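Local structure of carbonic anhydrase (4O1K) at residues S59-E64 with W194-R199; A98-K103 with L179-A184; K146-I151 with V162-Y167; Q169-V174 with K215-I220. The protein catalyses the reversible hydration of carbon dioxide to bicarbonate as a tetrameric, zinc-dependent beta-class carbonic anhydrase. All blocks are in the same frame, centred on the assembly; numbering follows the deposited sequence. Where two conformers were deposited one is given.

Contact 1 of 4, residues S59-E64 with W194-R199; sequences SRIPAE and WVFNFR
Arg60 and Phe198 mark the closest backbone approach, 8.1 Å between their CA atoms, where the loop running into helix 63-67 passes strand 190-197 and the residues that follow it. Side chains alone bridge this spacing. The bent Arg60 chain brings NH1 over one face of the Phe198 ring, 3.8 Å from Phe198 CG, the guanidinium tilted 36° to the ring. This is a cation-pi contact, with Arg60 CZ 5.0 Å from the centroid of the Phe198 ring and 24° off the normal. Phe198 can offer this face because its CG sits between the backbone N and the carbonyl carbon (chi1 65°). NE of Arg60 donates to the carbonyl of Leu43 of the second subunit, which helps fix the guanidinium. Deeper in, Ile61 CG1 lies 4.4 Å from Phe196 CZ, and Ile66 packs against both residues. Next to Phe198, Asn197 OD1 accepts from Arg199 N in an Asx turn. The surroundings are those of a beta-carbonic anhydrase active site: the Arg60 side chain lies about 7 Å from the zinc ion. Asp58 is a zinc ligand here; in other beta-class enzymes the equivalent aspartate can instead pair with the arginine two residues on.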
# COMPACT_ATOMS: atom_id res chain seq x y z
N SER A 59 14.83 -2.93 16.53
CA SER A 59 15.06 -2.77 17.96
C SER A 59 15.26 -4.18 18.51
O SER A 59 14.82 -5.15 17.89
CB SER A 59 13.86 -2.08 18.61
OG SER A 59 12.69 -2.88 18.54
N ARG A 60 15.97 -4.32 19.63
CA ARG A 60 16.46 -5.65 20.01
C ARG A 60 15.75 -6.30 21.20
O ARG A 60 15.84 -7.51 21.39
CB ARG A 60 17.97 -5.60 20.29
CG ARG A 60 18.65 -4.38 19.74
CD ARG A 60 19.95 -4.73 19.02
NE ARG A 60 20.95 -3.69 19.21
CZ ARG A 60 20.97 -2.53 18.55
NH1 ARG A 60 21.93 -1.65 18.80
NH2 ARG A 60 20.04 -2.24 17.65
N ILE A 61 15.08 -5.49 22.00
CA ILE A 61 14.38 -5.98 23.18
C ILE A 61 12.89 -5.75 22.92
O ILE A 61 12.52 -4.67 22.48
CB ILE A 61 14.83 -5.21 24.46
CG1 ILE A 61 16.30 -5.46 24.77
CG2 ILE A 61 14.00 -5.60 25.65
CD1 ILE A 61 16.60 -6.89 25.18
N PRO A 62 12.05 -6.75 23.20
CA PRO A 62 10.59 -6.65 23.06
C PRO A 62 10.01 -5.60 24.02
O PRO A 62 10.52 -5.45 25.13
CB PRO A 62 10.10 -8.04 23.47
CG PRO A 62 11.27 -8.93 23.32
CD PRO A 62 12.47 -8.10 23.61
N ALA A 63 8.95 -4.92 23.59
CA ALA A 63 8.27 -3.90 24.40
C ALA A 63 7.91 -4.40 25.79
O ALA A 63 7.98 -3.65 26.78
CB ALA A 63 7.02 -3.45 23.68
N GLU A 64 7.48 -5.66 25.83
CA GLU A 64 6.99 -6.30 27.03
C GLU A 64 8.10 -6.38 28.07
O GLU A 64 7.86 -6.25 29.28
CB GLU A 64 6.45 -7.69 26.68
CG GLU A 64 5.09 -7.70 25.94
CD GLU A 64 5.19 -7.85 24.42
OE1 GLU A 64 4.25 -8.45 23.82
OE2 GLU A 64 6.18 -7.38 23.82
N TRP A 194 8.08 7.73 22.68
CA TRP A 194 9.18 7.34 23.57
C TRP A 194 10.35 6.90 22.73
O TRP A 194 10.21 6.64 21.52
CB TRP A 194 8.73 6.20 24.47
CG TRP A 194 7.59 6.51 25.44
CD1 TRP A 194 7.12 7.75 25.82
CD2 TRP A 194 6.77 5.55 26.14
NE1 TRP A 194 6.08 7.60 26.73
CE2 TRP A 194 5.84 6.27 26.93
CE3 TRP A 194 6.74 4.15 26.17
CZ2 TRP A 194 4.90 5.62 27.75
CZ3 TRP A 194 5.80 3.51 26.99
CH2 TRP A 194 4.89 4.25 27.75
N VAL A 195 11.54 6.84 23.34
CA VAL A 195 12.71 6.38 22.62
C VAL A 195 13.50 5.50 23.56
O VAL A 195 13.74 5.90 24.71
CB VAL A 195 13.61 7.54 22.15
CG1 VAL A 195 14.80 6.98 21.37
CG2 VAL A 195 12.85 8.48 21.26
N PHE A 196 13.86 4.30 23.10
CA PHE A 196 14.64 3.35 23.88
C PHE A 196 16.11 3.52 23.57
O PHE A 196 16.48 3.84 22.42
CB PHE A 196 14.19 1.91 23.58
CG PHE A 196 14.98 0.86 24.29
CD1 PHE A 196 14.84 0.67 25.66
CD2 PHE A 196 15.86 0.05 23.58
CE1 PHE A 196 15.58 -0.31 26.32
CE2 PHE A 196 16.61 -0.93 24.24
CZ PHE A 196 16.47 -1.10 25.61
N ASN A 197 16.95 3.30 24.58
CA ASN A 197 18.38 3.54 24.47
C ASN A 197 19.06 2.23 24.84
O ASN A 197 19.07 1.84 26.04
CB ASN A 197 18.80 4.65 25.46
CG ASN A 197 20.23 5.13 25.22
OD1 ASN A 197 21.00 4.53 24.47
ND2 ASN A 197 20.59 6.23 25.88
N PHE A 198 19.63 1.55 23.85
CA PHE A 198 20.24 0.24 24.03
C PHE A 198 21.49 0.30 24.91
O PHE A 198 21.98 -0.73 25.36
CB PHE A 198 20.62 -0.33 22.66
CG PHE A 198 21.70 0.46 21.97
CD1 PHE A 198 21.37 1.51 21.13
CD2 PHE A 198 23.04 0.17 22.19
CE1 PHE A 198 22.37 2.24 20.50
CE2 PHE A 198 24.04 0.90 21.57
CZ PHE A 198 23.70 1.94 20.72
N ARG A 199 22.01 1.51 25.11
CA ARG A 199 23.25 1.71 25.86
C ARG A 199 23.07 1.58 27.37
O ARG A 199 23.99 1.15 28.07
CB ARG A 199 23.84 3.08 25.54
CG ARG A 199 24.74 3.08 24.32
CD ARG A 199 24.50 4.28 23.43
NE ARG A 199 25.66 4.55 22.58
CZ ARG A 199 25.62 5.23 21.44
NH1 ARG A 199 26.73 5.42 20.74
NH2 ARG A 199 24.46 5.71 20.99

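Contact 2 of 4, residues A98-K103 with L179-A184; sequences AVKHLK and LQQSYA
Apolar packing between Val99 and Ser182 forms the buried part of this contact. Val99 lies near the end of helix 89-100 and turns its CG1, anti to the backbone N (chi1 169°), onto helix 177-186. This methyl meets Ser182 CB at 3.7 Å and comes within 4.3 Å of Leu179 N, a looser approach to the backbone. The backbones are correspondingly close, with the CA atoms of Val99 and Leu179 6.6 Å apart. Leu179 directs its own side chain away from Val99, yet both residues reach Ile107 of strand 106-112.

Nearer the surface the contact is one of a methylene with an amide oxygen. The Lys100 chain passes obliquely across Gln181 and places its CE 3.5 Å from Gln181 OE1; this is contact through the last methylene, since Lys100 NZ is 3.8 Å from the same oxygen. The amide of Gln181 has its stronger partner elsewhere, NE2 donating to Asp126 of the third subunit. Ser182 OG bonds to the carbonyl of Phe188, and its CB faces the Val99 methyl.

Within the first segment, the chain leaves the helix at Lys103, whose phi is positive (58°). Its NZ folds back to the carbonyl O of Lys100 at 2.9 Å.

Helices 89-100 and 177-186 lead into strands 106-112 and 190-197, adjacent and parallel in the sheet, and both pack through Val99 and Leu179 on Ile107 of strand 106-112, as part of the alpha/beta core of the beta-carbonic anhydrase fold.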
# COMPACT_ATOMS: atom_id res chain seq x y z
N ALA A 98 -7.17 -1.34 16.77
CA ALA A 98 -6.79 -1.16 18.18
C ALA A 98 -7.67 -0.13 18.85
O ALA A 98 -8.09 -0.30 20.01
CB ALA A 98 -5.32 -0.77 18.29
N VAL A 99 -7.96 0.96 18.14
CA VAL A 99 -8.73 2.05 18.75
C VAL A 99 -10.21 1.70 18.81
O VAL A 99 -10.86 1.84 19.85
CB VAL A 99 -8.59 3.32 17.96
CG1 VAL A 99 -9.58 4.34 18.43
CG2 VAL A 99 -7.15 3.84 18.07
N LYS A 100 -10.74 1.24 17.69
CA LYS A 100 -12.18 1.07 17.58
C LYS A 100 -12.71 -0.25 18.15
O LYS A 100 -13.77 -0.28 18.76
CB LYS A 100 -12.63 1.26 16.13
CG LYS A 100 -13.14 2.68 15.88
CD LYS A 100 -13.15 3.05 14.40
CE LYS A 100 -14.02 4.28 14.17
NZ LYS A 100 -14.75 4.20 12.86
N HIS A 101 -11.96 -1.32 17.96
CA HIS A 101 -12.45 -2.64 18.34
C HIS A 101 -11.79 -3.20 19.60
O HIS A 101 -12.43 -3.90 20.38
CB HIS A 101 -12.32 -3.60 17.15
CG HIS A 101 -13.05 -3.12 15.93
ND1 HIS A 101 -14.43 -3.09 15.86
CD2 HIS A 101 -12.60 -2.65 14.74
CE1 HIS A 101 -14.80 -2.62 14.68
NE2 HIS A 101 -13.71 -2.34 13.98
N LEU A 102 -10.52 -2.87 19.84
CA LEU A 102 -9.88 -3.28 21.10
C LEU A 102 -10.02 -2.23 22.21
O LEU A 102 -9.85 -2.56 23.39
CB LEU A 102 -8.40 -3.64 20.88
CG LEU A 102 -8.14 -4.92 20.06
CD1 LEU A 102 -6.65 -5.13 19.78
CD2 LEU A 102 -8.71 -6.12 20.77
N LYS A 103 -10.31 -0.98 21.84
CA LYS A 103 -10.51 0.10 22.81
C LYS A 103 -9.27 0.28 23.69
O LYS A 103 -9.34 0.41 24.92
CB LYS A 103 -11.75 -0.15 23.67
CG LYS A 103 -13.01 -0.48 22.88
CD LYS A 103 -13.66 0.77 22.33
CE LYS A 103 -15.05 0.47 21.74
NZ LYS A 103 -15.33 1.32 20.54
N LEU A 179 -8.69 7.75 15.94
CA LEU A 179 -8.10 8.42 17.11
C LEU A 179 -8.90 9.65 17.52
O LEU A 179 -9.26 9.80 18.69
CB LEU A 179 -6.65 8.85 16.85
CG LEU A 179 -6.25 9.51 18.17
CD1 LEU A 179 -5.23 8.71 18.92
CD2 LEU A 179 -5.88 10.99 18.08
N GLN A 180 -9.19 10.52 16.56
CA GLN A 180 -9.89 11.77 16.88
C GLN A 180 -11.29 11.53 17.42
O GLN A 180 -11.70 12.14 18.41
CB GLN A 180 -9.93 12.72 15.68
CG GLN A 180 -10.51 14.08 16.07
CD GLN A 180 -10.60 15.05 14.91
OE1 GLN A 180 -11.49 15.90 14.87
NE2 GLN A 180 -9.67 14.93 13.97
N GLN A 181 -12.04 10.66 16.76
CA GLN A 181 -13.39 10.33 17.19
C GLN A 181 -13.38 9.76 18.61
O GLN A 181 -14.10 10.26 19.49
CB GLN A 181 -14.04 9.34 16.22
CG GLN A 181 -14.42 9.95 14.86
CD GLN A 181 -14.60 8.91 13.78
OE1 GLN A 181 -14.06 7.80 13.86
NE2 GLN A 181 -15.37 9.25 12.75
N SER A 182 -12.56 8.73 18.84
CA SER A 182 -12.47 8.14 20.17
C SER A 182 -12.07 9.17 21.21
O SER A 182 -12.65 9.22 22.31
CB SER A 182 -11.49 6.95 20.17
OG SER A 182 -11.60 6.22 21.39
N TYR A 183 -11.09 10.01 20.90
CA TYR A 183 -10.62 10.99 21.87
C TYR A 183 -11.70 12.01 22.22
O TYR A 183 -11.90 12.34 23.40
CB TYR A 183 -9.35 11.69 21.42
CG TYR A 183 -8.76 12.51 22.54
CD1 TYR A 183 -8.89 13.90 22.57
CD2 TYR A 183 -8.12 11.89 23.61
CE1 TYR A 183 -8.37 14.64 23.61
CE2 TYR A 183 -7.61 12.63 24.66
CZ TYR A 183 -7.72 13.99 24.65
OH TYR A 183 -7.20 14.71 25.70
N ALA A 184 -12.41 12.48 21.20
CA ALA A 184 -13.53 13.39 21.41
C ALA A 184 -14.56 12.78 22.36
O ALA A 184 -14.97 13.41 23.34
CB ALA A 184 -14.18 13.73 20.07

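Contact 3 of 4, residues K146-I151 with V162-Y167; sequences KELDAI and VELNVY
Leu148 and Leu164 reach toward each other tip to tip, and their buried methyls make the apolar, well-packed part of the contact. CD1 of Leu164 sits against the branched end of Leu148, 4.0 Å from its CD2 and 4.1 Å from its CG. In both leucines CG is anti to the carbonyl carbon (chi1 -75° in Leu148), which projects the methyls into the gap between helix 145-150 and helix 154-174. The backbones stay well apart, the CA atoms of the two residues being 9.6 Å from each other. Tyr141 and Leu161 pack on Leu148 as well, and His144 adjoins Leu164.

Toward solvent the chemistry changes. Glu147, a partly exposed residue, extends its chain from the opposite direction to Leu164 and brings OE1 to 4.1 Å from Leu164 CD1, an outer contact of a carboxylate with a methyl. The other oxygen, OE2, forms a salt bridge with Arg160 NE. Glu163, whose OE1 is 6.8 Å from Glu147 OE2, uses that oxygen to pair with NH1 of the same arginine. Arg160 thus pairs with two acidic groups and probably offsets their mutual repulsion. The chemistry is accordingly divided: hydrophobic packing joins the helices inside, while charge pairing through Arg160 ties them together toward solvent.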
# COMPACT_ATOMS: atom_id res chain seq x y z
N LYS A 146 16.31 22.78 8.87
CA LYS A 146 17.03 23.88 9.49
C LYS A 146 17.62 23.46 10.83
O LYS A 146 18.79 23.72 11.10
CB LYS A 146 16.10 25.06 9.72
CG LYS A 146 15.94 25.99 8.55
CD LYS A 146 15.08 27.16 9.02
CE LYS A 146 15.24 28.38 8.15
NZ LYS A 146 14.78 29.61 8.89
N GLU A 147 16.80 22.83 11.67
CA GLU A 147 17.24 22.42 13.01
C GLU A 147 18.30 21.33 12.89
O GLU A 147 19.32 21.37 13.58
CB GLU A 147 16.06 21.90 13.85
CG GLU A 147 16.49 21.18 15.12
CD GLU A 147 15.32 20.62 15.93
OE1 GLU A 147 14.15 20.77 15.50
OE2 GLU A 147 15.57 20.03 16.99
N LEU A 148 18.06 20.37 12.01
CA LEU A 148 18.95 19.22 11.89
C LEU A 148 20.32 19.60 11.32
O LEU A 148 21.36 19.21 11.87
CB LEU A 148 18.30 18.10 11.08
CG LEU A 148 17.21 17.32 11.85
CD1 LEU A 148 16.38 16.38 10.95
CD2 LEU A 148 17.85 16.55 13.01
N ASP A 149 20.32 20.37 10.23
CA ASP A 149 21.56 20.81 9.60
C ASP A 149 22.41 21.64 10.55
O ASP A 149 23.62 21.66 10.42
CB ASP A 149 21.26 21.65 8.36
CG ASP A 149 20.90 20.80 7.15
OD1 ASP A 149 21.20 19.58 7.15
OD2 ASP A 149 20.34 21.38 6.18
N ALA A 150 21.78 22.33 11.49
CA ALA A 150 22.51 23.17 12.45
C ALA A 150 23.38 22.34 13.41
O ALA A 150 24.40 22.82 13.90
CB ALA A 150 21.53 24.04 13.24
N ILE A 151 22.93 21.12 13.70
CA ILE A 151 23.66 20.20 14.57
C ILE A 151 24.94 19.70 13.88
O ILE A 151 24.88 18.91 12.94
CB ILE A 151 22.78 19.00 14.98
CG1 ILE A 151 21.49 19.50 15.63
CG2 ILE A 151 23.53 18.07 15.94
CD1 ILE A 151 20.38 18.43 15.77
N VAL A 162 16.09 10.56 15.05
CA VAL A 162 15.33 9.44 15.62
C VAL A 162 14.17 10.02 16.42
O VAL A 162 12.99 9.56 16.30
CB VAL A 162 16.23 8.59 16.53
CG1 VAL A 162 15.42 7.75 17.49
CG2 VAL A 162 17.14 7.68 15.68
N GLU A 163 14.50 11.06 17.21
CA GLU A 163 13.50 11.70 18.08
C GLU A 163 12.39 12.40 17.27
O GLU A 163 11.18 12.24 17.53
CB GLU A 163 14.20 12.71 19.01
CG GLU A 163 15.17 12.04 19.99
CD GLU A 163 16.04 13.02 20.77
OE1 GLU A 163 15.96 14.24 20.52
OE2 GLU A 163 16.80 12.55 21.64
N LEU A 164 12.80 13.23 16.33
CA LEU A 164 11.83 13.90 15.46
C LEU A 164 10.97 12.93 14.67
O LEU A 164 9.81 13.23 14.37
CB LEU A 164 12.54 14.85 14.51
CG LEU A 164 13.12 16.04 15.31
CD1 LEU A 164 14.09 16.80 14.45
CD2 LEU A 164 11.98 16.94 15.73
N ASN A 165 11.54 11.80 14.28
CA ASN A 165 10.75 10.78 13.59
C ASN A 165 9.69 10.27 14.53
O ASN A 165 8.54 10.17 14.15
CB ASN A 165 11.62 9.60 13.15
CG ASN A 165 10.86 8.59 12.30
OD1 ASN A 165 10.12 8.96 11.35
ND2 ASN A 165 11.02 7.30 12.62
N VAL A 166 10.06 9.94 15.76
CA VAL A 166 9.00 9.54 16.71
C VAL A 166 7.90 10.61 16.79
O VAL A 166 6.71 10.28 16.67
CB VAL A 166 9.55 9.29 18.09
CG1 VAL A 166 8.37 9.08 19.09
CG2 VAL A 166 10.40 8.02 18.06
N TYR A 167 8.29 11.87 16.97
CA TYR A 167 7.29 12.97 17.04
C TYR A 167 6.37 13.03 15.80
O TYR A 167 5.14 13.11 15.92
CB TYR A 167 8.03 14.31 17.27
CG TYR A 167 7.20 15.55 17.03
CD1 TYR A 167 6.38 16.08 18.03
CD2 TYR A 167 7.25 16.20 15.82
CE1 TYR A 167 5.63 17.23 17.79
CE2 TYR A 167 6.51 17.33 15.57
CZ TYR A 167 5.71 17.84 16.56
OH TYR A 167 4.98 18.98 16.28

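Contact 4 of 4, residues Q169-V174 with K215-I220; sequences QCRNVV and KDIQKI
Ile217 drives its CD1 methyl against Val174, 3.7 Å from CG1 and 3.8 Å from CB, and the two side chains cross as they meet. The isoleucine can reach this far because its longer branch is stretched out (chi2 163°), so the terminal methyl leads. Val174 turns CG1, anti to the backbone N, onto that methyl. The same CD1 also touches the main chain one turn back in helix 154-174, lying 3.6 Å from the carbonyl O of Arg171, so it nestles against both a valine methyl and the backbone. The CA atoms of Val174 and Ile217 are 7.9 Å apart.

Arg171 approaches the isoleucine from a different direction. Its chain kinks at chi3 (61°), and the guanidinium comes in obliquely with NH2 4.3 Å from Ile217 CG1. The polar end is engaged elsewhere, NH1 in a salt bridge with Glu168, while Asp216 remains at a distance, its OD2 6.2 Å from Arg171 NE. Any attraction between these opposite charges is therefore long-range. Arg142 of the third subunit packs on Arg171 and donates to the carbonyl O of Ile217, so the edge of the contact is also part of a subunit interface.

Helix 210-218 thereby packs against the last turn of helix 154-174, with Phe210, Ile213 and Leu214 continuing the cover over Val174. On its inner side helix 154-174 settles on the sheet, where Cys170, Val173 and Val174 touch Ile191 of strand 190-197 and Val173 meets Ile107 of strand 106-112.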
# COMPACT_ATOMS: atom_id res chain seq x y z
N GLN A 169 5.72 10.63 13.59
CA GLN A 169 4.85 9.46 13.48
C GLN A 169 3.71 9.54 14.49
O GLN A 169 2.57 9.10 14.23
CB GLN A 169 5.61 8.12 13.60
CG GLN A 169 6.80 7.95 12.61
CD GLN A 169 6.48 8.38 11.19
OE1 GLN A 169 5.46 7.97 10.63
NE2 GLN A 169 7.36 9.20 10.59
N CYS A 170 3.98 10.14 15.65
CA CYS A 170 2.88 10.45 16.58
C CYS A 170 1.85 11.42 15.94
O CYS A 170 0.63 11.21 16.06
CB CYS A 170 3.43 11.09 17.83
SG CYS A 170 4.26 9.90 18.90
N ARG A 171 2.34 12.49 15.32
CA ARG A 171 1.45 13.38 14.59
C ARG A 171 0.61 12.58 13.59
O ARG A 171 -0.60 12.80 13.49
CB ARG A 171 2.22 14.49 13.86
CG ARG A 171 2.86 15.54 14.78
CD ARG A 171 3.39 16.73 13.96
NE ARG A 171 2.32 17.41 13.24
CZ ARG A 171 2.14 17.36 11.91
NH1 ARG A 171 2.98 16.66 11.15
NH2 ARG A 171 1.14 18.01 11.34
N ASN A 172 1.23 11.67 12.83
CA ASN A 172 0.46 10.86 11.88
C ASN A 172 -0.59 9.96 12.52
O ASN A 172 -1.62 9.68 11.89
CB ASN A 172 1.38 10.00 11.00
CG ASN A 172 2.33 10.85 10.16
OD1 ASN A 172 2.12 12.04 9.98
ND2 ASN A 172 3.38 10.22 9.66
N VAL A 173 -0.33 9.48 13.74
CA VAL A 173 -1.37 8.72 14.45
C VAL A 173 -2.54 9.66 14.78
O VAL A 173 -3.72 9.29 14.60
CB VAL A 173 -0.86 8.09 15.77
CG1 VAL A 173 -2.04 7.46 16.53
CG2 VAL A 173 0.15 7.02 15.48
N VAL A 174 -2.22 10.88 15.20
CA VAL A 174 -3.30 11.83 15.56
C VAL A 174 -4.23 12.23 14.41
O VAL A 174 -5.42 12.59 14.62
CB VAL A 174 -2.73 13.07 16.26
CG1 VAL A 174 -3.81 14.10 16.61
CG2 VAL A 174 -2.06 12.64 17.52
N LYS A 215 -4.84 19.97 18.10
CA LYS A 215 -5.41 21.28 17.76
C LYS A 215 -4.91 21.79 16.41
O LYS A 215 -5.69 22.34 15.62
CB LYS A 215 -5.14 22.30 18.86
CG LYS A 215 -5.95 23.57 18.69
CD LYS A 215 -5.41 24.71 19.55
CE LYS A 215 -6.28 25.95 19.42
NZ LYS A 215 -5.91 27.01 20.42
N ASP A 216 -3.61 21.60 16.14
CA ASP A 216 -3.01 22.02 14.87
C ASP A 216 -3.59 21.28 13.68
O ASP A 216 -3.89 21.88 12.64
CB ASP A 216 -1.50 21.78 14.89
CG ASP A 216 -0.79 22.67 15.87
OD1 ASP A 216 -1.47 23.25 16.75
OD2 ASP A 216 0.45 22.80 15.75
N ILE A 217 -3.73 19.96 13.83
CA ILE A 217 -4.34 19.13 12.81
C ILE A 217 -5.81 19.50 12.60
O ILE A 217 -6.32 19.42 11.48
CB ILE A 217 -4.19 17.64 13.15
CG1 ILE A 217 -2.72 17.23 13.02
CG2 ILE A 217 -5.03 16.77 12.23
CD1 ILE A 217 -2.38 15.92 13.72
N GLN A 218 -6.49 19.94 13.66
CA GLN A 218 -7.92 20.23 13.57
C GLN A 218 -8.27 21.50 12.79
O GLN A 218 -9.43 21.71 12.45
CB GLN A 218 -8.55 20.28 14.97
CG GLN A 218 -8.83 18.88 15.55
CD GLN A 218 -9.44 18.93 16.94
OE1 GLN A 218 -9.05 19.75 17.78
NE2 GLN A 218 -10.42 18.06 17.19
N LYS A 219 -7.28 22.33 12.49
CA LYS A 219 -7.53 23.57 11.76
C LYS A 219 -8.26 23.37 10.42
O LYS A 219 -9.06 24.21 10.01
CB LYS A 219 -6.21 24.33 11.58
CG LYS A 219 -5.58 24.68 12.93
CD LYS A 219 -4.39 25.61 12.82
CE LYS A 219 -4.19 26.36 14.13
NZ LYS A 219 -5.35 27.25 14.43
N ILE A 220 -8.01 22.23 9.78
CA ILE A 220 -8.71 21.88 8.55
C ILE A 220 -9.42 20.51 8.62
O ILE A 220 -10.16 20.14 7.70
CB ILE A 220 -7.76 21.89 7.34
CG1 ILE A 220 -6.51 21.06 7.65
CG2 ILE A 220 -7.37 23.32 7.01
CD1 ILE A 220 -5.79 20.53 6.41

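Overall arrangement
Contacts 3 and 4 share helix 154-174: its middle receives helix 145-150, its last turn helix 210-218. Contact 4 touches contact 2 where Leu179 packs on Val173 and Val174, whereas contact 1 meets contact 3 through Val195 against Val162 and Val166. Most touching residues are buried in all four. Contact 1 is the most central and the one close to the zinc ion, and it alone relies on a cation-pi pair. The other three, 17 to 18 Å from the chain's centre, combine apolar packing with polar margins, where the partly exposed Lys100, Gln181, Glu147 and Arg171 lie. Contacts 1, 2 and 4 reach neighbouring subunits; contact 3 stays within its own chain.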